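Local coordinates for protein tRNA uridine(34) acetyltransferase (Methanocaldococcus infernus, PDB 6IA8) that forms 5-(carboxymethyl)uridine at wobble position 34 of tRNAs, using acetyl-CoA and S-adenosyl-L-methionine, at residues A[59-71]-A[112-125]. Residues are numbered along the deposited sequence; the frame is centred on the assembly and turned at random.
Sequences ISGVAVVAVMTSP and FDPYLQTRARIEQL
The side-chain amide of Gln117 pairs with both backbone groups of Met68, at the end of the outermost strand modelled in the sheet, and so binds the backbone much as a neighbouring strand would. Met68 N donates to Gln117 OE1 (2.9 Å), tilted from the carbonyl plane, while Gln117 NE2 donates almost straight to Met68 O (2.9 Å, 175°), in the amide plane and onto a lone pair. The extended chain beyond CG (chi2 -179°) carries the amide across to the strand, and a weak second bond from NE2 to Asp113 O helps fix its rotation.

Van der Waals contacts continue along the strand. Val67 CG1 sits against Gln117 CB (3.8 Å) and Thr118 OG1, whose hydroxyl is turned back to Pro114 O. Val65 lies alongside the aliphatic part of Arg121, CG2 meeting Arg121 CG at 4.0 Å, and also reaches Ile122; toward the start of the strand, Ala63 CB touches Leu125 CD1 (3.6 Å).

Beyond the strand, the Phe112 ring lies against the chain of residues 68-71. Pro71 CD makes a CH-pi contact over one face, 4.0 Å from the ring centroid, and Met68 O lies at the ring edge. A water joins Ser70 OG to Phe112 O.

Helix 114-125 runs roughly antiparallel to strand 63-68 (151°), as expected for the helix of a beta-alpha-beta crossover in the radical SAM core. Strand 63-68 is the outermost strand of the parallel sheet within the chain, hydrogen-bonded to strand 134-140, whose Ile135 meets Val65 and Ile122, while helix 149-164 packs against Pro114 and Thr118.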
ATOM      1  N   ILE A  59      -3.280  -1.584  18.313  1.00160.46           N
ATOM      2  CA  ILE A  59      -2.227  -2.548  18.016  1.00132.87           C
ATOM      3  C   ILE A  59      -2.735  -3.478  16.923  1.00103.00           C
ATOM      4  O   ILE A  59      -3.791  -4.106  17.070  1.00122.92           O
ATOM      5  CB  ILE A  59      -1.815  -3.340  19.268  1.00121.58           C
ATOM      6  CG1 ILE A  59      -1.375  -2.387  20.380  1.00117.74           C
ATOM      7  CG2 ILE A  59      -0.697  -4.319  18.940  1.00 83.81           C
ATOM      8  CD1 ILE A  59      -0.941  -3.080  21.653  1.00 94.30           C
ATOM      9  N   SER A  60      -1.986  -3.570  15.831  1.00 87.10           N
ATOM     10  CA  SER A  60      -2.327  -4.437  14.715  1.00 92.65           C
ATOM     11  C   SER A  60      -1.555  -5.748  14.789  1.00 98.66           C
ATOM     12  O   SER A  60      -0.498  -5.847  15.420  1.00 99.63           O
ATOM     13  CB  SER A  60      -2.033  -3.745  13.384  1.00 91.87           C
ATOM     14  OG  SER A  60      -2.153  -4.652  12.305  1.00 90.12           O
ATOM     15  N   GLY A  61      -2.107  -6.767  14.126  1.00 83.82           N
ATOM     16  CA  GLY A  61      -1.462  -8.063  14.089  1.00 69.21           C
ATOM     17  C   GLY A  61      -0.264  -8.121  13.173  1.00 60.99           C
ATOM     18  O   GLY A  61       0.525  -9.065  13.273  1.00 54.36           O
ATOM     19  N   VAL A  62      -0.119  -7.148  12.276  1.00 56.53           N
ATOM     20  CA  VAL A  62       1.010  -7.071  11.351  1.00 60.40           C
ATOM     21  C   VAL A  62       1.913  -5.931  11.807  1.00 52.43           C
ATOM     22  O   VAL A  62       1.459  -4.788  11.948  1.00 49.50           O
ATOM     23  CB  VAL A  62       0.547  -6.857   9.900  1.00 54.79           C
ATOM     24  CG1 VAL A  62       1.745  -6.724   8.979  1.00 55.95           C
ATOM     25  CG2 VAL A  62      -0.354  -8.002   9.451  1.00 54.37           C
ATOM     26  N   ALA A  63       3.187  -6.240  12.038  1.00 43.21           N
ATOM     27  CA  ALA A  63       4.163  -5.250  12.457  1.00 42.81           C
ATOM     28  C   ALA A  63       4.760  -4.581  11.229  1.00 37.50           C
ATOM     29  O   ALA A  63       5.249  -5.255  10.318  1.00 40.79           O
ATOM     30  CB  ALA A  63       5.267  -5.902  13.279  1.00 43.15           C
ATOM     31  N   VAL A  64       4.755  -3.259  11.218  1.00 40.78           N
ATOM     32  CA  VAL A  64       5.346  -2.502  10.118  1.00 36.80           C
ATOM     33  C   VAL A  64       6.788  -2.183  10.484  1.00 35.45           C
ATOM     34  O   VAL A  64       7.049  -1.558  11.516  1.00 37.85           O
ATOM     35  CB  VAL A  64       4.562  -1.215   9.831  1.00 48.38           C
ATOM     36  CG1 VAL A  64       5.285  -0.422   8.762  1.00 39.62           C
ATOM     37  CG2 VAL A  64       3.129  -1.542   9.382  1.00 45.49           C
ATOM     38  N   VAL A  65       7.719  -2.625   9.655  1.00 31.83           N
ATOM     39  CA  VAL A  65       9.146  -2.429   9.878  1.00 33.20           C
ATOM     40  C   VAL A  65       9.634  -1.602   8.698  1.00 37.52           C
ATOM     41  O   VAL A  65       9.824  -2.128   7.597  1.00 34.20           O
ATOM     42  CB  VAL A  65       9.901  -3.759   9.977  1.00 33.87           C
ATOM     43  CG1 VAL A  65      11.402  -3.560  10.011  1.00 36.18           C
ATOM     44  CG2 VAL A  65       9.437  -4.583  11.202  1.00 35.73           C
ATOM     45  N   ALA A  66       9.841  -0.312   8.925  1.00 37.02           N
ATOM     46  CA  ALA A  66      10.292   0.613   7.897  1.00 39.08           C
ATOM     47  C   ALA A  66      11.781   0.868   8.073  1.00 37.32           C
ATOM     48  O   ALA A  66      12.214   1.263   9.155  1.00 35.71           O
ATOM     49  CB  ALA A  66       9.527   1.932   7.998  1.00 43.52           C
ATOM     50  N   VAL A  67      12.556   0.666   7.010  1.00 35.05           N
ATOM     51  CA  VAL A  67      14.007   0.802   7.066  1.00 36.89           C
ATOM     52  C   VAL A  67      14.493   1.702   5.938  1.00 40.51           C
ATOM     53  O   VAL A  67      13.844   1.843   4.901  1.00 38.77           O
ATOM     54  CB  VAL A  67      14.720  -0.562   6.978  1.00 33.34           C
ATOM     55  CG1 VAL A  67      14.287  -1.469   8.142  1.00 37.35           C
ATOM     56  CG2 VAL A  67      14.439  -1.216   5.674  1.00 36.97           C
ATOM     57  N   MET A  68      15.674   2.288   6.148  1.00 38.22           N
ATOM     58  CA  MET A  68      16.239   3.296   5.259  1.00 47.14           C
ATOM     59  C   MET A  68      17.474   2.755   4.550  1.00 46.15           C
ATOM     60  O   MET A  68      18.315   2.087   5.155  1.00 46.59           O
ATOM     61  CB  MET A  68      16.619   4.556   6.041  1.00 54.04           C
ATOM     62  CG  MET A  68      15.546   5.623   6.116  1.00 89.14           C
ATOM     63  SD  MET A  68      15.640   6.765   4.730  1.00 96.38           S
ATOM     64  CE  MET A  68      14.102   7.660   4.919  1.00104.96           C
ATOM     65  N   THR A  69      17.589   3.056   3.267  1.00 43.05           N
ATOM     66  CA  THR A  69      18.756   2.681   2.485  1.00 41.95           C
ATOM     67  C   THR A  69      19.834   3.753   2.578  1.00 51.61           C
ATOM     68  O   THR A  69      19.603   4.854   3.076  1.00 61.03           O
ATOM     69  CB  THR A  69      18.369   2.451   1.027  1.00 50.08           C
ATOM     70  OG1 THR A  69      17.744   3.625   0.515  1.00 55.19           O
ATOM     71  CG2 THR A  69      17.407   1.279   0.925  1.00 50.21           C
ATOM     72  N   SER A  70      21.025   3.413   2.079  1.00 65.26           N
ATOM     73  CA  SER A  70      22.164   4.319   2.151  1.00 80.14           C
ATOM     74  C   SER A  70      22.008   5.472   1.162  1.00 88.95           C
ATOM     75  O   SER A  70      21.389   5.314   0.108  1.00 65.22           O
ATOM     76  CB  SER A  70      23.475   3.586   1.851  1.00 50.49           C
ATOM     77  OG  SER A  70      23.885   2.802   2.946  1.00 80.68           O
ATOM     78  N   PRO A  71      22.567   6.652   1.486  1.00110.49           N
ATOM     79  CA  PRO A  71      22.638   7.758   0.519  1.00107.61           C
ATOM     80  C   PRO A  71      23.327   7.366  -0.784  1.00 75.61           C
ATOM     81  O   PRO A  71      22.714   7.510  -1.846  1.00 78.65           O
ATOM     82  CB  PRO A  71      23.453   8.822   1.262  1.00134.67           C
ATOM     83  CG  PRO A  71      23.180   8.555   2.713  1.00117.70           C
ATOM     84  CD  PRO A  71      23.028   7.053   2.831  1.00104.87           C
ATOM     85  N   PHE A 112      22.570   2.995   8.621  1.00 41.73           N
ATOM     86  CA  PHE A 112      21.775   2.436   7.529  1.00 44.15           C
ATOM     87  C   PHE A 112      21.999   0.940   7.319  1.00 43.53           C
ATOM     88  O   PHE A 112      21.742   0.412   6.219  1.00 47.25           O
ATOM     89  CB  PHE A 112      22.055   3.181   6.228  1.00 45.13           C
ATOM     90  CG  PHE A 112      21.830   4.664   6.316  1.00 51.68           C
ATOM     91  CD1 PHE A 112      22.893   5.511   6.581  1.00 54.12           C
ATOM     92  CD2 PHE A 112      20.566   5.212   6.145  1.00 66.20           C
ATOM     93  CE1 PHE A 112      22.702   6.881   6.663  1.00 61.62           C
ATOM     94  CE2 PHE A 112      20.372   6.581   6.225  1.00 64.64           C
ATOM     95  CZ  PHE A 112      21.436   7.408   6.490  1.00 64.24           C
ATOM     96  N   ASP A 113      22.468   0.250   8.344  1.00 50.46           N
ATOM     97  CA  ASP A 113      22.661  -1.190   8.262  1.00 39.15           C
ATOM     98  C   ASP A 113      21.289  -1.851   8.163  1.00 41.84           C
ATOM     99  O   ASP A 113      20.446  -1.642   9.048  1.00 42.23           O
ATOM    100  CB  ASP A 113      23.428  -1.683   9.474  1.00 46.36           C
ATOM    101  CG  ASP A 113      23.782  -3.167   9.391  1.00 54.01           C
ATOM    102  OD1 ASP A 113      22.899  -3.997   9.116  1.00 45.11           O
ATOM    103  OD2 ASP A 113      24.968  -3.495   9.626  1.00 52.87           O
ATOM    104  N   PRO A 114      21.021  -2.652   7.130  1.00 35.30           N
ATOM    105  CA  PRO A 114      19.676  -3.254   7.024  1.00 38.42           C
ATOM    106  C   PRO A 114      19.347  -4.201   8.162  1.00 36.46           C
ATOM    107  O   PRO A 114      18.212  -4.208   8.661  1.00 36.29           O
ATOM    108  CB  PRO A 114      19.709  -3.988   5.667  1.00 42.09           C
ATOM    109  CG  PRO A 114      21.172  -4.245   5.408  1.00 36.49           C
ATOM    110  CD  PRO A 114      21.898  -3.036   6.009  1.00 41.14           C
ATOM    111  N   TYR A 115      20.310  -5.016   8.582  1.00 35.44           N
ATOM    112  CA  TYR A 115      20.044  -5.974   9.649  1.00 46.62           C
ATOM    113  C   TYR A 115      19.758  -5.254  10.959  1.00 35.95           C
ATOM    114  O   TYR A 115      18.782  -5.570  11.648  1.00 36.08           O
ATOM    115  CB  TYR A 115      21.223  -6.942   9.810  1.00 44.66           C
ATOM    116  CG  TYR A 115      20.977  -8.053  10.820  1.00 35.45           C
ATOM    117  CD1 TYR A 115      20.908  -7.775  12.184  1.00 37.14           C
ATOM    118  CD2 TYR A 115      20.818  -9.363  10.417  1.00 43.73           C
ATOM    119  CE1 TYR A 115      20.702  -8.778  13.121  1.00 46.95           C
ATOM    120  CE2 TYR A 115      20.603 -10.377  11.346  1.00 35.88           C
ATOM    121  CZ  TYR A 115      20.537 -10.079  12.692  1.00 48.48           C
ATOM    122  OH  TYR A 115      20.343 -11.086  13.625  1.00 41.88           O
ATOM    123  N   LEU A 116      20.613  -4.291  11.326  1.00 35.71           N
ATOM    124  CA  LEU A 116      20.451  -3.610  12.604  1.00 39.34           C
ATOM    125  C   LEU A 116      19.140  -2.840  12.649  1.00 43.47           C
ATOM    126  O   LEU A 116      18.474  -2.804  13.686  1.00 40.11           O
ATOM    127  CB  LEU A 116      21.630  -2.676  12.853  1.00 40.63           C
ATOM    128  CG  LEU A 116      23.012  -3.331  12.839  1.00 59.41           C
ATOM    129  CD1 LEU A 116      24.092  -2.280  13.104  1.00 57.75           C
ATOM    130  CD2 LEU A 116      23.096  -4.455  13.868  1.00 39.41           C
ATOM    131  N   GLN A 117      18.752  -2.209  11.538  1.00 40.46           N
ATOM    132  CA  GLN A 117      17.484  -1.484  11.514  1.00 35.64           C
ATOM    133  C   GLN A 117      16.307  -2.437  11.709  1.00 39.10           C
ATOM    134  O   GLN A 117      15.393  -2.180  12.502  1.00 36.18           O
ATOM    135  CB  GLN A 117      17.342  -0.736  10.191  1.00 37.92           C
ATOM    136  CG  GLN A 117      18.211   0.516  10.060  1.00 40.39           C
ATOM    137  CD  GLN A 117      17.996   1.201   8.744  1.00 43.45           C
ATOM    138  OE1 GLN A 117      17.120   2.063   8.615  1.00 41.94           O
ATOM    139  NE2 GLN A 117      18.776   0.812   7.747  1.00 41.96           N
ATOM    140  N   THR A 118      16.308  -3.541  10.980  1.00 32.80           N
ATOM    141  CA  THR A 118      15.204  -4.478  11.090  1.00 32.27           C
ATOM    142  C   THR A 118      15.144  -5.084  12.492  1.00 36.79           C
ATOM    143  O   THR A 118      14.091  -5.104  13.139  1.00 40.13           O
ATOM    144  CB  THR A 118      15.371  -5.554  10.026  1.00 30.63           C
ATOM    145  OG1 THR A 118      15.386  -4.959   8.713  1.00 33.46           O
ATOM    146  CG2 THR A 118      14.215  -6.578  10.111  1.00 33.20           C
ATOM    147  N   ARG A 119      16.274  -5.580  12.984  1.00 33.53           N
ATOM    148  CA  ARG A 119      16.305  -6.157  14.325  1.00 39.54           C
ATOM    149  C   ARG A 119      15.838  -5.152  15.377  1.00 48.02           C
ATOM    150  O   ARG A 119      15.025  -5.481  16.256  1.00 42.55           O
ATOM    151  CB  ARG A 119      17.724  -6.656  14.628  1.00 39.72           C
ATOM    152  CG  ARG A 119      17.975  -7.018  16.068  1.00 51.57           C
ATOM    153  CD  ARG A 119      17.629  -8.451  16.388  1.00 64.83           C
ATOM    154  NE  ARG A 119      17.900  -8.795  17.788  1.00 66.70           N
ATOM    155  CZ  ARG A 119      17.522  -9.936  18.355  1.00 92.68           C
ATOM    156  NH1 ARG A 119      16.882 -10.853  17.639  1.00 80.23           N
ATOM    157  NH2 ARG A 119      17.786 -10.163  19.631  1.00125.24           N
ATOM    158  N   ALA A 120      16.357  -3.921  15.321  1.00 41.24           N
ATOM    159  CA  ALA A 120      16.042  -2.948  16.364  1.00 44.09           C
ATOM    160  C   ALA A 120      14.543  -2.638  16.408  1.00 50.49           C
ATOM    161  O   ALA A 120      13.959  -2.462  17.487  1.00 42.58           O
ATOM    162  CB  ALA A 120      16.862  -1.668  16.152  1.00 49.31           C
ATOM    163  N   ARG A 121      13.908  -2.553  15.242  1.00 40.46           N
ATOM    164  CA  ARG A 121      12.479  -2.273  15.196  1.00 42.44           C
ATOM    165  C   ARG A 121      11.678  -3.440  15.770  1.00 41.77           C
ATOM    166  O   ARG A 121      10.697  -3.237  16.494  1.00 48.28           O
ATOM    167  CB  ARG A 121      12.061  -1.975  13.751  1.00 37.31           C
ATOM    168  CG  ARG A 121      10.610  -1.538  13.600  1.00 48.61           C
ATOM    169  CD  ARG A 121      10.297  -0.255  14.353  1.00 55.64           C
ATOM    170  NE  ARG A 121       8.856  -0.038  14.473  1.00 62.56           N
ATOM    171  CZ  ARG A 121       8.302   0.824  15.318  1.00 84.22           C
ATOM    172  NH1 ARG A 121       9.063   1.557  16.113  1.00127.71           N
ATOM    173  NH2 ARG A 121       6.986   0.950  15.370  1.00101.22           N
ATOM    174  N   ILE A 122      12.082  -4.671  15.457  1.00 40.43           N
ATOM    175  CA  ILE A 122      11.372  -5.840  15.967  1.00 38.85           C
ATOM    176  C   ILE A 122      11.472  -5.897  17.485  1.00 46.39           C
ATOM    177  O   ILE A 122      10.471  -6.093  18.184  1.00 50.29           O
ATOM    178  CB  ILE A 122      11.916  -7.119  15.310  1.00 41.04           C
ATOM    179  CG1 ILE A 122      11.461  -7.173  13.834  1.00 37.95           C
ATOM    180  CG2 ILE A 122      11.420  -8.355  16.047  1.00 43.96           C
ATOM    181  CD1 ILE A 122      12.228  -8.213  13.001  1.00 38.10           C
ATOM    182  N   GLU A 123      12.680  -5.720  18.024  0.51 49.35           N
ATOM    183  CA  GLU A 123      12.846  -5.743  19.473  0.51 47.86           C
ATOM    184  C   GLU A 123      12.058  -4.617  20.133  0.51 49.85           C
ATOM    185  O   GLU A 123      11.463  -4.810  21.199  0.51 54.58           O
ATOM    186  CB  GLU A 123      14.332  -5.651  19.831  0.51 44.92           C
ATOM    187  CG  GLU A 123      15.147  -6.840  19.335  0.51 49.84           C
ATOM    188  CD  GLU A 123      14.656  -8.161  19.907  0.51 49.15           C
ATOM    189  OE1 GLU A 123      14.565  -8.275  21.154  0.51 52.12           O
ATOM    190  OE2 GLU A 123      14.362  -9.074  19.110  0.51 52.46           O
ATOM    191  N   GLN A 124      12.069  -3.423  19.534  1.00 50.28           N
ATOM    192  CA  GLN A 124      11.305  -2.305  20.081  1.00 50.92           C
ATOM    193  C   GLN A 124       9.814  -2.612  20.115  1.00 60.54           C
ATOM    194  O   GLN A 124       9.125  -2.248  21.074  1.00 50.06           O
ATOM    195  CB  GLN A 124      11.604  -1.060  19.248  1.00 57.33           C
ATOM    196  CG  GLN A 124      10.732   0.130  19.473  1.00 83.40           C
ATOM    197  CD  GLN A 124      10.957   1.202  18.409  1.00117.95           C
ATOM    198  OE1 GLN A 124      10.041   1.947  18.057  1.00142.97           O
ATOM    199  NE2 GLN A 124      12.178   1.275  17.888  1.00101.86           N
ATOM    200  N   LEU A 125       9.303  -3.301  19.090  1.00 48.46           N
ATOM    201  CA  LEU A 125       7.890  -3.663  19.073  1.00 59.01           C
ATOM    202  C   LEU A 125       7.596  -4.755  20.089  1.00 55.26           C
ATOM    203  O   LEU A 125       6.563  -4.721  20.767  1.00 61.48           O
ATOM    204  CB  LEU A 125       7.473  -4.105  17.665  1.00 49.77           C
ATOM    205  CG  LEU A 125       7.373  -2.977  16.631  1.00 51.62           C
ATOM    206  CD1 LEU A 125       7.200  -3.533  15.217  1.00 48.25           C
ATOM    207  CD2 LEU A 125       6.241  -2.007  16.961  1.00 53.05           C
TER
HETATM  208  O   HOH W   1      22.770   0.020   3.692  1.00 41.40           O